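Putative DD-carboxypeptidase TP_0574 (Treponema pallidum, PDB 1O75) shows zinc-stimulated carboxypeptidase activity on synthetic depsipeptides and binds penicillin, and may trim peptidoglycan to reduce its cross-linking. Local coordinates at residues T14-Y17 against A18-W21; T278-S281 against A282-W286; G264-S268 against Y269-M273; E242-H245 against R246-I249. The protein carries 2 engineered substitutions. One frame throughout, in Å; residues are numbered along the deposited sequence.

Contact 1: T14-Y17 against A18-W21; sequences TLSY and ADYW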
loop_
_atom_site.group_PDB
_atom_site.type_symbol
_atom_site.label_atom_id
_atom_site.label_comp_id
_atom_site.label_asym_id
_atom_site.label_seq_id
_atom_site.Cartn_x
_atom_site.Cartn_y
_atom_site.Cartn_z
ATOM N N THR B 14 -3.705 31.403 -12.500
ATOM C CA THR B 14 -2.961 30.257 -12.976
ATOM C C THR B 14 -1.536 30.684 -13.279
ATOM O O THR B 14 -1.323 31.539 -14.136
ATOM C CB THR B 14 -3.625 29.679 -14.243
ATOM O OG1 THR B 14 -4.909 29.160 -13.885
ATOM C CG2 THR B 14 -2.790 28.564 -14.852
ATOM N N LEU B 15 -0.572 30.107 -12.550
ATOM C CA LEU B 15 0.843 30.438 -12.759
ATOM C C LEU B 15 1.671 29.219 -13.142
ATOM O O LEU B 15 1.491 28.119 -12.597
ATOM C CB LEU B 15 1.453 31.048 -11.469
ATOM C CG LEU B 15 1.179 32.501 -11.057
ATOM C CD1 LEU B 15 -0.311 32.714 -10.834
ATOM C CD2 LEU B 15 1.967 32.809 -9.761
ATOM N N SER B 16 2.575 29.415 -14.085
ATOM C CA SER B 16 3.483 28.368 -14.493
ATOM C C SER B 16 4.430 28.122 -13.305
ATOM O O SER B 16 4.533 28.950 -12.409
ATOM C CB SER B 16 4.313 28.832 -15.674
ATOM O OG SER B 16 5.211 29.846 -15.258
ATOM N N TYR B 17 5.120 26.993 -13.303
ATOM C CA TYR B 17 6.056 26.731 -12.214
ATOM C C TYR B 17 7.091 27.867 -12.117
ATOM O O TYR B 17 7.403 28.331 -11.008
ATOM C CB TYR B 17 6.762 25.398 -12.433
ATOM C CG TYR B 17 5.890 24.217 -12.089
ATOM C CD1 TYR B 17 5.402 24.050 -10.795
ATOM C CD2 TYR B 17 5.614 23.230 -13.034
ATOM C CE1 TYR B 17 4.676 22.928 -10.441
ATOM C CE2 TYR B 17 4.881 22.092 -12.690
ATOM C CZ TYR B 17 4.423 21.952 -11.392
ATOM O OH TYR B 17 3.719 20.821 -11.037
ATOM N N ALA B 18 7.613 28.320 -13.256
ATOM C CA ALA B 18 8.591 29.427 -13.219
ATOM C C ALA B 18 7.977 30.721 -12.655
ATOM O O ALA B 18 8.611 31.411 -11.831
ATOM C CB ALA B 18 9.175 29.671 -14.604
ATOM N N ASP B 19 6.755 31.051 -13.081
ATOM C CA ASP B 19 6.060 32.249 -12.585
ATOM C C ASP B 19 5.882 32.167 -11.072
ATOM O O ASP B 19 5.952 33.179 -10.357
ATOM C CB ASP B 19 4.625 32.383 -13.133
ATOM C CG ASP B 19 4.550 32.647 -14.629
ATOM O OD1 ASP B 19 5.390 33.405 -15.163
ATOM O OD2 ASP B 19 3.593 32.098 -15.253
ATOM N N TYR B 20 5.572 30.973 -10.582
ATOM C CA TYR B 20 5.330 30.803 -9.148
ATOM C C TYR B 20 6.611 30.906 -8.312
ATOM O O TYR B 20 6.659 31.606 -7.309
ATOM C CB TYR B 20 4.674 29.429 -8.877
ATOM C CG TYR B 20 4.298 29.202 -7.428
ATOM C CD1 TYR B 20 5.249 28.786 -6.484
ATOM C CD2 TYR B 20 3.019 29.504 -6.974
ATOM C CE1 TYR B 20 4.929 28.694 -5.139
ATOM C CE2 TYR B 20 2.694 29.419 -5.622
ATOM C CZ TYR B 20 3.651 29.017 -4.717
ATOM O OH TYR B 20 3.331 28.950 -3.385
ATOM N N TRP B 21 7.647 30.209 -8.744
ATOM C CA TRP B 21 8.866 30.161 -7.954
ATOM C C TRP B 21 9.790 31.367 -8.083
ATOM O O TRP B 21 10.624 31.592 -7.221
ATOM C CB TRP B 21 9.615 28.847 -8.253
ATOM C CG TRP B 21 8.959 27.639 -7.605
ATOM C CD1 TRP B 21 8.231 26.641 -8.233
ATOM C CD2 TRP B 21 8.889 27.353 -6.195
ATOM N NE1 TRP B 21 7.708 25.774 -7.289
ATOM C CE2 TRP B 21 8.096 26.185 -6.038
ATOM C CE3 TRP B 21 9.423 27.969 -5.049
ATOM C CZ2 TRP B 21 7.824 25.631 -4.791
ATOM C CZ3 TRP B 21 9.146 27.403 -3.796
ATOM C CH2 TRP B 21 8.357 26.250 -3.684
#
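S16 and D19 clasp each other where strand 8-16 runs into helix 17-25. D19 N donates to S16 OG over 2.9 Å, nearly straight at 163°. In return S16 N reaches D19 OD2 at 3.1 Å, meeting that oxygen on its anti side and 24° out of the carboxylate plane. S16 OG stands between its own backbone N and carbonyl carbon (chi1 69°), which turns it to face D19 N. The first turn is closed behind it by Y20 N to S16 O at 2.9 Å and by W21 N to Y17 O at 3.0 Å.

The closely packed side is the buried one, where aliphatic carbon of L15 lies across D19 with CB against CB at 3.8 Å, and L15 CD2 stops 4.0 Å from Y20 CA; beyond, L15 packs on V158 and Y20 on M155 of strand 143-163. Y17 swings away from the turn, so that its hydroxyl reaches H280 N, while Y17 O approaches W21 CD1 at 3.4 Å. On the looser side S16 and D19 remain partly exposed, and D19 OD1 makes a long, weak ion pair with R29. Beside the N-terminal end of the helix, the carboxylate would probably have its negative charge favoured. Reciprocal side-chain-to-backbone bonds of this kind define a capping box, with S16 as N-cap at the strand-to-helix junction.

Contact 2: T278-S281 against A282-W286; sequences TKHS and ADSWW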
loop_
_atom_site.group_PDB
_atom_site.type_symbol
_atom_site.label_atom_id
_atom_site.label_comp_id
_atom_site.label_asym_id
_atom_site.label_seq_id
_atom_site.Cartn_x
_atom_site.Cartn_y
_atom_site.Cartn_z
ATOM N N THR B 278 10.025 23.193 -6.305
ATOM C CA THR B 278 9.804 21.838 -6.797
ATOM C C THR B 278 8.664 21.820 -7.812
ATOM O O THR B 278 7.904 22.788 -7.939
ATOM C CB THR B 278 9.401 20.891 -5.669
ATOM O OG1 THR B 278 8.177 21.365 -5.077
ATOM C CG2 THR B 278 10.520 20.789 -4.591
ATOM N N LYS B 279 8.548 20.703 -8.522
ATOM C CA LYS B 279 7.485 20.534 -9.517
ATOM C C LYS B 279 6.777 19.233 -9.165
ATOM O O LYS B 279 7.420 18.212 -8.935
ATOM C CB LYS B 279 8.093 20.466 -10.916
ATOM C CG LYS B 279 8.771 21.770 -11.284
ATOM C CD LYS B 279 9.151 21.837 -12.754
ATOM C CE LYS B 279 10.266 20.878 -13.091
ATOM N NZ LYS B 279 10.770 21.118 -14.495
ATOM N N HIS B 280 5.454 19.258 -9.120
ATOM C CA HIS B 280 4.743 18.044 -8.743
ATOM C C HIS B 280 4.953 16.937 -9.766
ATOM O O HIS B 280 5.198 17.205 -10.933
ATOM C CB HIS B 280 3.251 18.324 -8.569
ATOM C CG HIS B 280 2.537 17.232 -7.849
ATOM N ND1 HIS B 280 2.886 16.842 -6.572
ATOM C CD2 HIS B 280 1.522 16.420 -8.232
ATOM C CE1 HIS B 280 2.115 15.837 -6.200
ATOM N NE2 HIS B 280 1.281 15.560 -7.187
ATOM N N SER B 281 4.879 15.699 -9.297
ATOM C CA SER B 281 5.059 14.509 -10.114
ATOM C C SER B 281 6.543 14.230 -10.286
ATOM O O SER B 281 6.992 13.116 -10.089
ATOM C CB SER B 281 4.388 14.662 -11.474
ATOM O OG SER B 281 4.465 13.423 -12.138
ATOM N N ALA B 282 7.320 15.239 -10.638
ATOM C CA ALA B 282 8.753 15.011 -10.760
ATOM C C ALA B 282 9.409 14.964 -9.368
ATOM O O ALA B 282 10.252 14.109 -9.106
ATOM C CB ALA B 282 9.396 16.128 -11.606
ATOM N N ASP B 283 8.997 15.861 -8.467
ATOM C CA ASP B 283 9.614 15.953 -7.136
ATOM C C ASP B 283 8.728 15.600 -5.961
ATOM O O ASP B 283 9.221 15.416 -4.834
ATOM C CB ASP B 283 10.141 17.379 -6.910
ATOM C CG ASP B 283 10.984 17.869 -8.065
ATOM O OD1 ASP B 283 11.807 17.082 -8.573
ATOM O OD2 ASP B 283 10.824 19.032 -8.474
ATOM N N SER B 284 7.421 15.540 -6.202
ATOM C CA SER B 284 6.497 15.203 -5.125
ATOM C C SER B 284 5.350 14.387 -5.694
ATOM O O SER B 284 5.038 14.487 -6.877
ATOM C CB SER B 284 5.938 16.458 -4.444
ATOM O OG SER B 284 5.351 17.375 -5.361
ATOM N N TRP B 285 4.726 13.586 -4.845
ATOM C CA TRP B 285 3.627 12.776 -5.329
ATOM C C TRP B 285 2.745 12.311 -4.193
ATOM O O TRP B 285 3.145 12.325 -3.007
ATOM C CB TRP B 285 4.165 11.589 -6.145
ATOM C CG TRP B 285 5.181 10.771 -5.427
ATOM C CD1 TRP B 285 4.952 9.649 -4.678
ATOM C CD2 TRP B 285 6.592 11.044 -5.323
ATOM N NE1 TRP B 285 6.128 9.210 -4.112
ATOM C CE2 TRP B 285 7.149 10.046 -4.488
ATOM C CE3 TRP B 285 7.433 12.032 -5.849
ATOM C CZ2 TRP B 285 8.514 10.012 -4.161
ATOM C CZ3 TRP B 285 8.794 12.001 -5.523
ATOM C CH2 TRP B 285 9.317 10.998 -4.688
ATOM N N TRP B 286 1.511 11.966 -4.561
ATOM C CA TRP B 286 0.535 11.465 -3.610
ATOM C C TRP B 286 -0.486 10.651 -4.405
ATOM O O TRP B 286 -0.553 10.786 -5.631
ATOM C CB TRP B 286 -0.156 12.612 -2.842
ATOM C CG TRP B 286 -0.662 13.770 -3.659
ATOM C CD1 TRP B 286 -0.076 15.006 -3.775
ATOM C CD2 TRP B 286 -1.870 13.829 -4.433
ATOM N NE1 TRP B 286 -0.845 15.822 -4.566
ATOM C CE2 TRP B 286 -1.949 15.134 -4.986
ATOM C CE3 TRP B 286 -2.893 12.917 -4.708
ATOM C CZ2 TRP B 286 -3.008 15.546 -5.803
ATOM C CZ3 TRP B 286 -3.960 13.327 -5.527
ATOM C CH2 TRP B 286 -4.000 14.638 -6.064
HETATM O O HOH W 1 5.778 20.054 -5.602
HETATM O O HOH W 2 -0.209 13.254 -7.355
#
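The H280 imidazole, in a loop between two antiparallel sheets of an E-set clan domain, has S284 O over one face, 3.1 Å above the ring plane and displaced toward the rim, and a water in plane at its edge. W286 approaches obliquely, its five-membered ring centroid 4.6 Å from that of H280 and the planes at 33°. The water at the edge, 2.8 Å from H280 NE2, also sits over the centre of one W286 face and donates to W286 O. Y69 meets H280 with nearly parallel rings.

The loop carries the chain from strand 274-276, at the border of one four-stranded sheet, to strand 284-285, at the border of another. Its bend is a gamma turn centred on S281, which has positive phi, closed by a weak bond from A282 N to H280 O. D283 N and K279 O close a wider ring at 2.9 Å, and S281 N meets S284 O in the carbonyl plane at 2.7 Å. D283 OD2 reaches back to accept from K279 N at 2.8 Å, while D283 OD1 forms a salt bridge with R304.

For H280, chi1 (-165°) swings the ring over S284, and chi2 (59°) turns ND1 to S284 OG, 2.8 Å away. That hydroxyl is also bonded to a second water, which donates over 2.8 Å to T278 OG1, itself hydrogen-bonded to V258 O.

Contact 3: G264-S268 against Y269-M273; sequences GDDAS and YTNLM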
loop_
_atom_site.group_PDB
_atom_site.type_symbol
_atom_site.label_atom_id
_atom_site.label_comp_id
_atom_site.label_asym_id
_atom_site.label_seq_id
_atom_site.Cartn_x
_atom_site.Cartn_y
_atom_site.Cartn_z
ATOM N N GLY B 264 22.482 22.112 4.962
ATOM C CA GLY B 264 23.769 21.437 4.888
ATOM C C GLY B 264 23.944 20.440 6.016
ATOM O O GLY B 264 23.041 19.645 6.303
ATOM N N ASP B 265 25.096 20.459 6.678
ATOM C CA ASP B 265 25.303 19.510 7.768
ATOM C C ASP B 265 24.886 20.072 9.128
ATOM O O ASP B 265 25.125 19.439 10.157
ATOM C CB ASP B 265 26.767 19.060 7.834
ATOM C CG ASP B 265 27.251 18.414 6.540
ATOM O OD1 ASP B 265 26.512 17.593 5.948
ATOM O OD2 ASP B 265 28.383 18.724 6.120
ATOM N N ASP B 266 24.254 21.244 9.139
ATOM C CA ASP B 266 23.825 21.851 10.402
ATOM C C ASP B 266 22.561 21.241 11.024
ATOM O O ASP B 266 21.432 21.657 10.732
ATOM C CB ASP B 266 23.645 23.372 10.244
ATOM C CG ASP B 266 23.156 24.046 11.531
ATOM O OD1 ASP B 266 23.302 23.451 12.616
ATOM O OD2 ASP B 266 22.621 25.171 11.458
ATOM N N ALA B 267 22.769 20.265 11.901
ATOM C CA ALA B 267 21.679 19.571 12.584
ATOM C C ALA B 267 20.832 20.489 13.456
ATOM O O ALA B 267 19.718 20.123 13.837
ATOM C CB ALA B 267 22.234 18.437 13.438
ATOM N N SER B 268 21.331 21.686 13.764
ATOM C CA SER B 268 20.537 22.597 14.594
ATOM C C SER B 268 19.569 23.463 13.785
ATOM O O SER B 268 18.824 24.237 14.360
ATOM C CB SER B 268 21.451 23.516 15.423
ATOM O OG SER B 268 22.073 24.505 14.606
ATOM N N TYR B 269 19.584 23.343 12.457
ATOM C CA TYR B 269 18.705 24.153 11.611
ATOM C C TYR B 269 18.836 25.670 11.882
ATOM O O TYR B 269 17.847 26.421 11.969
ATOM C CB TYR B 269 17.239 23.700 11.759
ATOM C CG TYR B 269 16.950 22.378 11.057
ATOM C CD1 TYR B 269 17.280 21.160 11.653
ATOM C CD2 TYR B 269 16.380 22.352 9.772
ATOM C CE1 TYR B 269 17.042 19.928 10.991
ATOM C CE2 TYR B 269 16.146 21.142 9.100
ATOM C CZ TYR B 269 16.476 19.930 9.723
ATOM O OH TYR B 269 16.193 18.726 9.103
ATOM N N THR B 270 20.077 26.112 11.985
ATOM C CA THR B 270 20.354 27.505 12.230
ATOM C C THR B 270 20.884 28.241 11.006
ATOM O O THR B 270 20.492 29.366 10.738
ATOM C CB THR B 270 21.364 27.634 13.402
ATOM O OG1 THR B 270 20.763 27.082 14.586
ATOM C CG2 THR B 270 21.725 29.114 13.647
ATOM N N ASN B 271 21.758 27.597 10.247
ATOM C CA ASN B 271 22.360 28.236 9.086
ATOM C C ASN B 271 21.801 27.760 7.733
ATOM O O ASN B 271 22.279 26.779 7.158
ATOM C CB ASN B 271 23.866 28.014 9.149
ATOM C CG ASN B 271 24.465 28.502 10.481
ATOM O OD1 ASN B 271 24.716 27.720 11.404
ATOM N ND2 ASN B 271 24.649 29.787 10.585
ATOM N N LEU B 272 20.802 28.469 7.225
ATOM C CA LEU B 272 20.181 28.093 5.956
ATOM C C LEU B 272 21.213 28.242 4.831
ATOM O O LEU B 272 21.832 29.307 4.677
ATOM C CB LEU B 272 18.971 28.985 5.700
ATOM C CG LEU B 272 18.266 28.791 4.358
ATOM C CD1 LEU B 272 17.564 27.421 4.326
ATOM C CD2 LEU B 272 17.286 29.927 4.170
ATOM N N MET B 273 21.397 27.187 4.047
ATOM C CA MET B 273 22.366 27.216 2.964
ATOM C C MET B 273 21.765 27.542 1.604
ATOM O O MET B 273 22.427 28.152 0.769
ATOM C CB MET B 273 23.114 25.887 2.905
ATOM C CG MET B 273 24.075 25.691 4.076
ATOM S SD MET B 273 25.352 26.988 4.120
ATOM C CE MET B 273 25.890 26.954 2.383
#
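D266 OD2 is gripped by two consecutive amides, T270 N and N271 N, each 2.8 Å away. The two arrive differently: N271 N nearly along the C-O axis, T270 N from above the carboxylate plane, 41° out of it. The other oxygen, D266 OD1, is also held twice. S268 OG donates to its syn lone pair over 2.6 Å, and S268 N reaches it from above the plane at 2.9 Å, which makes an Asx turn. D266 chi1 is extended (178°), which carries the carboxylate over the chain that follows, and four bonds fix its rotation.

Beneath it a type I beta turn runs from D266 to Y269, closed by Y269 N to D266 O at 3.0 Å. S268 OG and T270 OG1 lie 2.9 Å apart on the exposed rim. Y269 has positive phi, and the edge of its ring lies along the turn, CD1 being 3.4 Å from A267 O.

The loop links strand 255-262 to strand 274-276 at the protein surface. Backbone bonds from G264 to Y312 and from M273 to Y262 tie its ends to the sheet, while Y269 OH bonds to Y313 O and the Y269 side chain touches R314 of strand 311-319.

Contact 4: E242-H245 against R246-I249; sequences ELSH and REFI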
loop_
_atom_site.group_PDB
_atom_site.type_symbol
_atom_site.label_atom_id
_atom_site.label_comp_id
_atom_site.label_asym_id
_atom_site.label_seq_id
_atom_site.Cartn_x
_atom_site.Cartn_y
_atom_site.Cartn_z
ATOM N N GLU B 242 -6.889 11.368 13.689
ATOM C CA GLU B 242 -6.481 10.699 12.468
ATOM C C GLU B 242 -7.408 11.232 11.377
ATOM O O GLU B 242 -8.601 11.456 11.610
ATOM C CB GLU B 242 -6.638 9.191 12.683
ATOM C CG GLU B 242 -6.870 8.338 11.468
ATOM C CD GLU B 242 -7.132 6.893 11.876
ATOM O OE1 GLU B 242 -6.155 6.132 12.055
ATOM O OE2 GLU B 242 -8.311 6.541 12.058
ATOM N N LEU B 243 -6.861 11.456 10.192
ATOM C CA LEU B 243 -7.647 11.981 9.084
ATOM C C LEU B 243 -8.542 10.910 8.467
ATOM O O LEU B 243 -8.140 9.748 8.356
ATOM C CB LEU B 243 -6.729 12.512 7.979
ATOM C CG LEU B 243 -5.872 13.750 8.287
ATOM C CD1 LEU B 243 -4.729 13.856 7.286
ATOM C CD2 LEU B 243 -6.756 14.994 8.255
ATOM N N SER B 244 -9.740 11.329 8.064
ATOM C CA SER B 244 -10.682 10.463 7.368
ATOM C C SER B 244 -10.237 10.525 5.901
ATOM O O SER B 244 -9.478 11.429 5.523
ATOM C CB SER B 244 -12.103 11.028 7.487
ATOM O OG SER B 244 -12.248 12.241 6.749
ATOM N N HIS B 245 -10.713 9.597 5.071
ATOM C CA HIS B 245 -10.345 9.578 3.649
ATOM C C HIS B 245 -10.777 10.916 3.056
ATOM O O HIS B 245 -10.039 11.546 2.293
ATOM C CB HIS B 245 -11.064 8.408 2.937
ATOM C CG HIS B 245 -10.591 8.137 1.538
ATOM N ND1 HIS B 245 -11.318 7.372 0.647
ATOM C CD2 HIS B 245 -9.456 8.492 0.884
ATOM C CE1 HIS B 245 -10.655 7.267 -0.492
ATOM N NE2 HIS B 245 -9.522 7.940 -0.376
ATOM N N ARG B 246 -11.963 11.376 3.439
ATOM C CA ARG B 246 -12.456 12.642 2.920
ATOM C C ARG B 246 -11.577 13.839 3.314
ATOM O O ARG B 246 -11.328 14.728 2.502
ATOM C CB ARG B 246 -13.897 12.878 3.386
ATOM C CG ARG B 246 -14.412 14.276 3.086
ATOM C CD ARG B 246 -15.879 14.236 2.700
ATOM N NE ARG B 246 -16.607 13.302 3.549
ATOM C CZ ARG B 246 -17.763 12.733 3.222
ATOM N NH1 ARG B 246 -18.337 13.006 2.054
ATOM N NH2 ARG B 246 -18.332 11.864 4.053
ATOM N N GLU B 247 -11.109 13.867 4.553
ATOM C CA GLU B 247 -10.258 14.984 4.970
ATOM C C GLU B 247 -8.922 14.983 4.210
ATOM O O GLU B 247 -8.407 16.036 3.861
ATOM C CB GLU B 247 -10.028 14.949 6.491
ATOM C CG GLU B 247 -11.303 15.334 7.297
ATOM C CD GLU B 247 -11.169 15.033 8.780
ATOM O OE1 GLU B 247 -10.458 14.071 9.139
ATOM O OE2 GLU B 247 -11.784 15.746 9.595
ATOM N N PHE B 248 -8.369 13.815 3.940
ATOM C CA PHE B 248 -7.110 13.755 3.207
ATOM C C PHE B 248 -7.322 14.170 1.768
ATOM O O PHE B 248 -6.531 14.926 1.198
ATOM C CB PHE B 248 -6.515 12.348 3.242
ATOM C CG PHE B 248 -5.257 12.216 2.425
ATOM C CD1 PHE B 248 -4.095 12.908 2.786
ATOM C CD2 PHE B 248 -5.240 11.423 1.284
ATOM C CE1 PHE B 248 -2.937 12.805 2.016
ATOM C CE2 PHE B 248 -4.094 11.312 0.507
ATOM C CZ PHE B 248 -2.941 11.999 0.870
ATOM N N ILE B 249 -8.404 13.692 1.163
ATOM C CA ILE B 249 -8.672 14.069 -0.213
ATOM C C ILE B 249 -8.862 15.585 -0.359
ATOM O O ILE B 249 -8.383 16.187 -1.320
ATOM C CB ILE B 249 -9.905 13.291 -0.740
ATOM C CG1 ILE B 249 -9.512 11.827 -0.921
ATOM C CG2 ILE B 249 -10.389 13.868 -2.068
ATOM C CD1 ILE B 249 -8.357 11.627 -1.879
HETATM O O HOH W 3 -10.654 13.237 11.758
#
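H245, E247 and S244 bury the most surface here, at the start of helix 245-252, where S244 and E247 form a capping box. S244 OG, which chi1 (69°) tucks back toward the helix start, accepts from E247 N at 3.0 Å. E247 answers through OE1, which takes S244 N at 3.0 Å on its anti side, 23° out of the carboxylate plane. The chain of E247 is extended beyond CG, long enough to reach back past the serine hydroxyl. Its other oxygen, OE2, forms a salt bridge with R237, so the carboxylate is held from both oxygens and its rotation is fixed. L243 crosses E247 obliquely, with CD2 resting on E247 CB at 3.7 Å.

H245 opens the helix, and its carbonyl O accepts from I249 N at 2.9 Å; one residue earlier S244 O takes F248 N. The H245 and I249 side chains run side by side in the same direction, H245 CD2 lying 3.8 Å from I249 CG1. Both ring nitrogens of H245 are engaged outside the helix: NE2 with T288 O, ND1 with E242 of the second subunit. The helix start thus takes part in the interface of the crystal dimer. A water stitches the preceding loop to the cap, donating to E242 O over 2.7 Å and to E247 OE1 over 2.8 Å.

How the contacts relate
Contacts 1 and 2 touch, their centres 14 Å apart, although one belongs to the Tp47 a domain and the other to the C domain. Y17 OH probably bonds to H280 N at 3.0 Å, and W21 NE1 makes a weak bond to T278 O at 3.1 Å, so the first helix leans on loop 278-286. Contact 4 repeats the capping box of contact 1 about 28 Å away between centres, and its nearest atoms lie about 5 Å from contact 2. Contact 3 stands apart, about 24 Å from contact 2 by centres. The T278 side chain lies about 7 Å from a bound xenon; those of F248 and W286 each approach a bound sulfated glucose, to about 6 and 8 Å.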